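Local coordinates for outer membrane protein Omp121 (Bacteroides thetaiotaomicron, PDB 5FQ8) that probably acts as a TonB-dependent receptor of the outer membrane, importing a nutrient through a plugged beta-barrel, at residues B[696-707]-B[721-732]. Residues are numbered along the deposited sequence; the frame is centred on the assembly and turned at random.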
ATOM      1  N   LYS B 696      19.133 -38.586   0.694  1.00 33.33           N
ATOM      2  CA  LYS B 696      18.062 -39.343   0.068  1.00 32.31           C
ATOM      3  C   LYS B 696      16.805 -39.317   0.922  1.00 32.40           C
ATOM      4  O   LYS B 696      16.847 -39.596   2.120  1.00 39.11           O
ATOM      5  CB  LYS B 696      18.503 -40.786  -0.159  1.00 30.84           C
ATOM      6  CG  LYS B 696      19.677 -40.924  -1.093  1.00 31.37           C
ATOM      7  CD  LYS B 696      20.261 -42.315  -1.085  1.00 32.12           C
ATOM      8  CE  LYS B 696      21.434 -42.359  -2.003  1.00 32.67           C
ATOM      9  NZ  LYS B 696      21.851 -43.722  -2.310  1.00 33.41           N
ATOM     10  N   ILE B 697      15.698 -38.975   0.299  1.00 29.25           N
ATOM     11  CA  ILE B 697      14.379 -39.192   0.860  1.00 28.90           C
ATOM     12  C   ILE B 697      13.797 -40.420   0.179  1.00 29.20           C
ATOM     13  O   ILE B 697      13.598 -40.428  -1.039  1.00 29.24           O
ATOM     14  CB  ILE B 697      13.479 -37.968   0.662  1.00 28.25           C
ATOM     15  CG1 ILE B 697      14.204 -36.721   1.122  1.00 28.02           C
ATOM     16  CG2 ILE B 697      12.194 -38.128   1.444  1.00 27.92           C
ATOM     17  CD1 ILE B 697      14.069 -36.508   2.563  1.00 27.86           C
ATOM     18  N   ARG B 698      13.549 -41.463   0.955  1.00 29.47           N
ATOM     19  CA  ARG B 698      13.170 -42.754   0.414  1.00 29.89           C
ATOM     20  C   ARG B 698      11.685 -42.998   0.617  1.00 29.58           C
ATOM     21  O   ARG B 698      11.146 -42.734   1.694  1.00 29.28           O
ATOM     22  CB  ARG B 698      13.980 -43.871   1.063  1.00 30.52           C
ATOM     23  CG  ARG B 698      13.828 -45.199   0.389  1.00 31.07           C
ATOM     24  CD  ARG B 698      14.737 -46.209   1.000  1.00 31.74           C
ATOM     25  NE  ARG B 698      14.308 -46.528   2.347  1.00 31.69           N
ATOM     26  CZ  ARG B 698      15.031 -47.231   3.203  1.00 32.19           C
ATOM     27  NH1 ARG B 698      16.224 -47.678   2.853  1.00 32.78           N
ATOM     28  NH2 ARG B 698      14.555 -47.483   4.408  1.00 34.93           N
ATOM     29  N   ASN B 699      11.029 -43.476  -0.438  1.00 29.67           N
ATOM     30  CA  ASN B 699       9.647 -43.937  -0.378  1.00 29.53           C
ATOM     31  C   ASN B 699       9.594 -45.338  -0.973  1.00 30.14           C
ATOM     32  O   ASN B 699       9.902 -45.530  -2.149  1.00 30.39           O
ATOM     33  CB  ASN B 699       8.705 -42.989  -1.119  1.00 29.01           C
ATOM     34  CG  ASN B 699       8.479 -41.702  -0.370  1.00 32.43           C
ATOM     35  OD1 ASN B 699       7.683 -41.637   0.559  1.00 28.17           O
ATOM     36  ND2 ASN B 699       9.182 -40.662  -0.778  1.00 40.92           N
ATOM     37  N   ARG B 700       9.231 -46.314  -0.148  1.00 33.71           N
ATOM     38  CA  ARG B 700       9.049 -47.704  -0.545  1.00 31.01           C
ATOM     39  C   ARG B 700       7.651 -48.142  -0.155  1.00 30.88           C
ATOM     40  O   ARG B 700       7.113 -47.696   0.861  1.00 30.50           O
ATOM     41  CB  ARG B 700      10.034 -48.652   0.149  1.00 36.78           C
ATOM     42  CG  ARG B 700      11.477 -48.558  -0.256  1.00 39.56           C
ATOM     43  CD  ARG B 700      12.283 -49.746   0.301  1.00 44.58           C
ATOM     44  NE  ARG B 700      11.891 -50.149   1.650  1.00 49.31           N
ATOM     45  CZ  ARG B 700      12.648 -50.892   2.451  1.00 54.78           C
ATOM     46  NH1 ARG B 700      13.842 -51.296   2.043  1.00 59.37           N
ATOM     47  NH2 ARG B 700      12.217 -51.221   3.661  1.00 59.60           N
ATOM     48  N   GLY B 701       7.078 -49.047  -0.935  1.00 31.24           N
ATOM     49  CA  GLY B 701       5.787 -49.579  -0.557  1.00 31.21           C
ATOM     50  C   GLY B 701       5.181 -50.540  -1.546  1.00 31.65           C
ATOM     51  O   GLY B 701       5.855 -51.086  -2.417  1.00 32.12           O
ATOM     52  N   ILE B 702       3.882 -50.738  -1.375  1.00 31.51           N
ATOM     53  CA  ILE B 702       3.101 -51.708  -2.132  1.00 31.94           C
ATOM     54  C   ILE B 702       1.844 -51.017  -2.626  1.00 31.48           C
ATOM     55  O   ILE B 702       1.163 -50.339  -1.854  1.00 31.00           O
ATOM     56  CB  ILE B 702       2.718 -52.930  -1.277  1.00 32.42           C
ATOM     57  CG1 ILE B 702       3.920 -53.492  -0.543  1.00 32.83           C
ATOM     58  CG2 ILE B 702       2.145 -54.010  -2.137  1.00 32.98           C
ATOM     59  CD1 ILE B 702       3.546 -54.578   0.427  1.00 33.70           C
ATOM     60  N   GLU B 703       1.527 -51.210  -3.902  1.00 31.68           N
ATOM     61  CA  GLU B 703       0.288 -50.729  -4.496  1.00 31.39           C
ATOM     62  C   GLU B 703      -0.457 -51.933  -5.033  1.00 31.97           C
ATOM     63  O   GLU B 703       0.026 -52.608  -5.946  1.00 32.48           O
ATOM     64  CB  GLU B 703       0.548 -49.713  -5.617  1.00 31.09           C
ATOM     65  CG  GLU B 703       1.096 -48.376  -5.162  1.00 32.13           C
ATOM     66  CD  GLU B 703       1.770 -47.600  -6.269  1.00 34.45           C
ATOM     67  OE1 GLU B 703       1.724 -48.051  -7.427  1.00 39.65           O
ATOM     68  OE2 GLU B 703       2.354 -46.538  -5.976  1.00 33.00           O
ATOM     69  N   LEU B 704      -1.632 -52.186  -4.483  1.00 31.92           N
ATOM     70  CA  LEU B 704      -2.385 -53.391  -4.777  1.00 32.51           C
ATOM     71  C   LEU B 704      -3.815 -53.021  -5.131  1.00 32.29           C
ATOM     72  O   LEU B 704      -4.456 -52.253  -4.411  1.00 31.78           O
ATOM     73  CB  LEU B 704      -2.336 -54.330  -3.576  1.00 32.84           C
ATOM     74  CG  LEU B 704      -3.375 -55.413  -3.386  1.00 33.33           C
ATOM     75  CD1 LEU B 704      -3.328 -56.354  -4.553  1.00 33.98           C
ATOM     76  CD2 LEU B 704      -3.042 -56.126  -2.108  1.00 33.59           C
ATOM     77  N   LEU B 705      -4.303 -53.562  -6.237  1.00 32.70           N
ATOM     78  CA  LEU B 705      -5.673 -53.361  -6.686  1.00 32.62           C
ATOM     79  C   LEU B 705      -6.310 -54.712  -6.994  1.00 33.35           C
ATOM     80  O   LEU B 705      -5.680 -55.574  -7.607  1.00 33.92           O
ATOM     81  CB  LEU B 705      -5.699 -52.450  -7.913  1.00 32.37           C
ATOM     82  CG  LEU B 705      -6.958 -52.244  -8.746  1.00 32.41           C
ATOM     83  CD1 LEU B 705      -8.013 -51.584  -7.923  1.00 31.95           C
ATOM     84  CD2 LEU B 705      -6.635 -51.409  -9.945  1.00 32.24           C
ATOM     85  N   ILE B 706      -7.548 -54.910  -6.545  1.00 33.38           N
ATOM     86  CA  ILE B 706      -8.289 -56.143  -6.814  1.00 40.15           C
ATOM     87  C   ILE B 706      -9.724 -55.792  -7.163  1.00 46.90           C
ATOM     88  O   ILE B 706     -10.392 -55.081  -6.408  1.00 58.34           O
ATOM     89  CB  ILE B 706      -8.279 -57.107  -5.616  1.00 34.42           C
ATOM     90  CG1 ILE B 706      -6.883 -57.639  -5.377  1.00 34.68           C
ATOM     91  CG2 ILE B 706      -9.196 -58.260  -5.873  1.00 35.11           C
ATOM     92  CD1 ILE B 706      -6.743 -58.244  -4.040  1.00 34.85           C
ATOM     93  N   SER B 707     -10.209 -56.301  -8.290  1.00 34.46           N
ATOM     94  CA  SER B 707     -11.585 -56.070  -8.691  1.00 34.48           C
ATOM     95  C   SER B 707     -12.130 -57.322  -9.347  1.00 53.36           C
ATOM     96  O   SER B 707     -11.384 -58.146  -9.877  1.00 41.42           O
ATOM     97  CB  SER B 707     -11.711 -54.889  -9.650  1.00 56.65           C
ATOM     98  OG  SER B 707     -10.857 -55.068 -10.762  1.00 46.29           O
ATOM     99  N   THR B 721     -14.541 -53.624  -5.769  1.00 36.15           N
ATOM    100  CA  THR B 721     -13.178 -53.192  -5.977  1.00 33.21           C
ATOM    101  C   THR B 721     -12.539 -52.915  -4.631  1.00 36.86           C
ATOM    102  O   THR B 721     -13.180 -52.375  -3.729  1.00 36.80           O
ATOM    103  CB  THR B 721     -13.137 -51.975  -6.890  1.00 32.21           C
ATOM    104  OG1 THR B 721     -13.567 -52.371  -8.195  1.00 32.66           O
ATOM    105  CG2 THR B 721     -11.744 -51.419  -6.969  1.00 31.86           C
ATOM    106  N   TRP B 722     -11.284 -53.335  -4.497  1.00 32.38           N
ATOM    107  CA  TRP B 722     -10.510 -53.145  -3.281  1.00 32.10           C
ATOM    108  C   TRP B 722      -9.108 -52.745  -3.693  1.00 31.90           C
ATOM    109  O   TRP B 722      -8.481 -53.439  -4.493  1.00 32.33           O
ATOM    110  CB  TRP B 722     -10.496 -54.423  -2.452  1.00 32.65           C
ATOM    111  CG  TRP B 722      -9.773 -54.346  -1.167  1.00 32.45           C
ATOM    112  CD1 TRP B 722     -10.248 -53.866   0.001  1.00 35.50           C
ATOM    113  CD2 TRP B 722      -8.451 -54.817  -0.902  1.00 32.64           C
ATOM    114  NE1 TRP B 722      -9.305 -53.985   0.983  1.00 37.77           N
ATOM    115  CE2 TRP B 722      -8.187 -54.571   0.451  1.00 37.41           C
ATOM    116  CE3 TRP B 722      -7.462 -55.414  -1.679  1.00 33.02           C
ATOM    117  CZ2 TRP B 722      -6.971 -54.901   1.046  1.00 36.31           C
ATOM    118  CZ3 TRP B 722      -6.260 -55.740  -1.091  1.00 33.66           C
ATOM    119  CH2 TRP B 722      -6.023 -55.486   0.258  1.00 36.56           C
ATOM    120  N   ASN B 723      -8.627 -51.622  -3.171  1.00 31.28           N
ATOM    121  CA  ASN B 723      -7.281 -51.152  -3.475  1.00 31.08           C
ATOM    122  C   ASN B 723      -6.519 -50.890  -2.183  1.00 30.81           C
ATOM    123  O   ASN B 723      -7.098 -50.429  -1.198  1.00 30.50           O
ATOM    124  CB  ASN B 723      -7.338 -49.899  -4.357  1.00 36.02           C
ATOM    125  CG  ASN B 723      -8.088 -48.762  -3.710  1.00 36.62           C
ATOM    126  OD1 ASN B 723      -7.480 -47.867  -3.150  1.00 44.57           O
ATOM    127  ND2 ASN B 723      -9.410 -48.788  -3.785  1.00 36.62           N
ATOM    128  N   PHE B 724      -5.222 -51.191  -2.182  1.00 33.38           N
ATOM    129  CA  PHE B 724      -4.432 -51.140  -0.953  1.00 51.84           C
ATOM    130  C   PHE B 724      -3.073 -50.507  -1.208  1.00 37.38           C
ATOM    131  O   PHE B 724      -2.352 -50.920  -2.118  1.00 34.42           O
ATOM    132  CB  PHE B 724      -4.266 -52.550  -0.373  1.00 63.07           C
ATOM    133  CG  PHE B 724      -3.421 -52.617   0.865  1.00 37.80           C
ATOM    134  CD1 PHE B 724      -3.986 -52.453   2.108  1.00 31.32           C
ATOM    135  CD2 PHE B 724      -2.071 -52.892   0.779  1.00 33.60           C
ATOM    136  CE1 PHE B 724      -3.216 -52.522   3.237  1.00 31.35           C
ATOM    137  CE2 PHE B 724      -1.299 -52.968   1.898  1.00 31.87           C
ATOM    138  CZ  PHE B 724      -1.869 -52.784   3.132  1.00 32.25           C
ATOM    139  N   THR B 725      -2.730 -49.515  -0.391  1.00 30.14           N
ATOM    140  CA  THR B 725      -1.455 -48.810  -0.462  1.00 29.92           C
ATOM    141  C   THR B 725      -0.783 -48.833   0.900  1.00 29.89           C
ATOM    142  O   THR B 725      -1.410 -48.502   1.909  1.00 29.63           O
ATOM    143  CB  THR B 725      -1.632 -47.345  -0.900  1.00 29.30           C
ATOM    144  OG1 THR B 725      -2.304 -47.261  -2.161  1.00 29.33           O
ATOM    145  CG2 THR B 725      -0.290 -46.667  -1.019  1.00 29.13           C
ATOM    146  N   LYS B 726       0.492 -49.201   0.931  1.00 30.18           N
ATOM    147  CA  LYS B 726       1.303 -49.077   2.140  1.00 30.77           C
ATOM    148  C   LYS B 726       2.650 -48.512   1.731  1.00 30.94           C
ATOM    149  O   LYS B 726       3.388 -49.161   0.990  1.00 30.52           O
ATOM    150  CB  LYS B 726       1.465 -50.418   2.851  1.00 30.76           C
ATOM    151  CG  LYS B 726       1.993 -50.322   4.267  1.00 30.75           C
ATOM    152  CD  LYS B 726       2.009 -51.666   4.952  1.00 31.39           C
ATOM    153  CE  LYS B 726       2.651 -51.590   6.310  1.00 31.44           C
ATOM    154  NZ  LYS B 726       2.318 -52.753   7.162  1.00 31.99           N
ATOM    155  N   ASN B 727       2.960 -47.305   2.196  1.00 40.35           N
ATOM    156  CA  ASN B 727       4.200 -46.623   1.852  1.00 29.47           C
ATOM    157  C   ASN B 727       5.092 -46.506   3.072  1.00 29.51           C
ATOM    158  O   ASN B 727       4.626 -46.177   4.163  1.00 29.27           O
ATOM    159  CB  ASN B 727       3.937 -45.233   1.275  1.00 28.87           C
ATOM    160  CG  ASN B 727       5.210 -44.557   0.787  1.00 28.83           C
ATOM    161  OD1 ASN B 727       5.800 -44.971  -0.204  1.00 29.16           O
ATOM    162  ND2 ASN B 727       5.632 -43.506   1.481  1.00 28.44           N
ATOM    163  N   TRP B 728       6.375 -46.765   2.873  1.00 29.86           N
ATOM    164  CA  TRP B 728       7.386 -46.588   3.907  1.00 29.95           C
ATOM    165  C   TRP B 728       8.212 -45.348   3.574  1.00 29.60           C
ATOM    166  O   TRP B 728       8.917 -45.315   2.561  1.00 29.77           O
ATOM    167  CB  TRP B 728       8.275 -47.823   4.023  1.00 30.67           C
ATOM    168  CG  TRP B 728       7.720 -48.943   4.861  1.00 31.25           C
ATOM    169  CD1 TRP B 728       7.878 -49.129   6.202  1.00 36.66           C
ATOM    170  CD2 TRP B 728       6.952 -50.053   4.395  1.00 33.70           C
ATOM    171  NE1 TRP B 728       7.248 -50.283   6.599  1.00 31.60           N
ATOM    172  CE2 TRP B 728       6.670 -50.865   5.505  1.00 31.76           C
ATOM    173  CE3 TRP B 728       6.466 -50.435   3.143  1.00 31.55           C
ATOM    174  CZ2 TRP B 728       5.924 -52.020   5.402  1.00 32.19           C
ATOM    175  CZ3 TRP B 728       5.732 -51.583   3.045  1.00 31.97           C
ATOM    176  CH2 TRP B 728       5.463 -52.362   4.163  1.00 32.29           C
ATOM    177  N   SER B 729       8.127 -44.337   4.430  1.00 29.15           N
ATOM    178  CA  SER B 729       8.820 -43.068   4.247  1.00 28.79           C
ATOM    179  C   SER B 729      10.047 -43.014   5.130  1.00 29.04           C
ATOM    180  O   SER B 729       9.977 -43.341   6.313  1.00 29.16           O
ATOM    181  CB  SER B 729       7.903 -41.900   4.601  1.00 28.16           C
ATOM    182  OG  SER B 729       8.540 -40.671   4.370  1.00 27.84           O
ATOM    183  N   LYS B 730      11.169 -42.585   4.571  1.00 29.15           N
ATOM    184  CA  LYS B 730      12.352 -42.412   5.412  1.00 31.76           C
ATOM    185  C   LYS B 730      13.315 -41.437   4.759  1.00 31.26           C
ATOM    186  O   LYS B 730      13.929 -41.770   3.746  1.00 29.59           O
ATOM    187  CB  LYS B 730      13.030 -43.746   5.665  1.00 34.29           C
ATOM    188  CG  LYS B 730      14.201 -43.683   6.630  1.00 30.41           C
ATOM    189  CD  LYS B 730      14.951 -45.006   6.660  1.00 31.18           C
ATOM    190  CE  LYS B 730      15.633 -45.247   7.990  1.00 31.53           C
ATOM    191  NZ  LYS B 730      16.653 -46.301   7.916  1.00 32.31           N
ATOM    192  N   VAL B 731      13.444 -40.247   5.347  1.00 33.48           N
ATOM    193  CA  VAL B 731      14.634 -39.441   5.134  1.00 28.93           C
ATOM    194  C   VAL B 731      15.829 -40.289   5.483  1.00 29.59           C
ATOM    195  O   VAL B 731      15.837 -40.937   6.527  1.00 38.60           O
ATOM    196  CB  VAL B 731      14.579 -38.178   6.004  1.00 28.49           C
ATOM    197  CG1 VAL B 731      15.719 -37.242   5.659  1.00 28.52           C
ATOM    198  CG2 VAL B 731      13.257 -37.486   5.858  1.00 27.89           C
ATOM    199  N   ILE B 732      16.830 -40.335   4.617  1.00 29.93           N
ATOM    200  CA  ILE B 732      17.979 -41.197   4.868  1.00 30.63           C
ATOM    201  C   ILE B 732      19.113 -40.438   5.537  1.00 30.74           C
ATOM    202  O   ILE B 732      19.681 -40.900   6.522  1.00 31.13           O
ATOM    203  CB  ILE B 732      18.438 -41.891   3.570  1.00 31.06           C
ATOM    204  CG1 ILE B 732      17.560 -43.108   3.310  1.00 31.25           C
ATOM    205  CG2 ILE B 732      19.870 -42.331   3.694  1.00 31.75           C
ATOM    206  CD1 ILE B 732      18.127 -44.052   2.285  1.00 31.86           C
TER
HETATM  207  O   HOH W   1      12.121 -46.067   3.228  1.00 20.05           O
HETATM  208  O   HOH W   2       7.278 -39.583   2.444  1.00 14.96           O
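Asn699 and Asn727 meet amide to amide on the plug side of this antiparallel barrel hairpin. Asn727 ND2 donates to Asn699 OD1 at 2.9 Å, in the carbonyl plane on a lone pair, the amide planes 24° apart. Asn727 reaches there with CG anti to the backbone N (chi1 -175°). Asn699 OD1 accepts a second bond from a water 2.8 Å away, which also bonds Ser729 OG. The remaining amide atoms are satisfied too: Asn699 ND2 by Val91 O, Asn727 OD1 by Tyr668 OH on strand 661-680. Glu703 forms a salt bridge with Arg89, and Thr725 OG1 bonds Gly70 N. Reciprocal backbone N-H...O bonds join every second pair from Arg698-Lys730 to Ile706-Trp722; Leu704 N to Phe724 O is 2.8 Å.

On the opposite face, Leu704 CD2 meets the Trp722 ring edge at CZ3, and Ile706 CD1 approaches CE3 obliquely at 3.8 Å. Arg698's guanidinium lies obliquely alongside aliphatic Lys730 CD; Lys730 NZ, 4.3 Å from Arg698 NH2, probably repels it. This chemistry implies a wall whose inner polar side chains bind the plug (Asn699, Glu703, Thr725) and next strand (Asn727), while Leu704, Ile706, Trp722 and Phe724 probably face lipid, unlike the basic residues toward the other end.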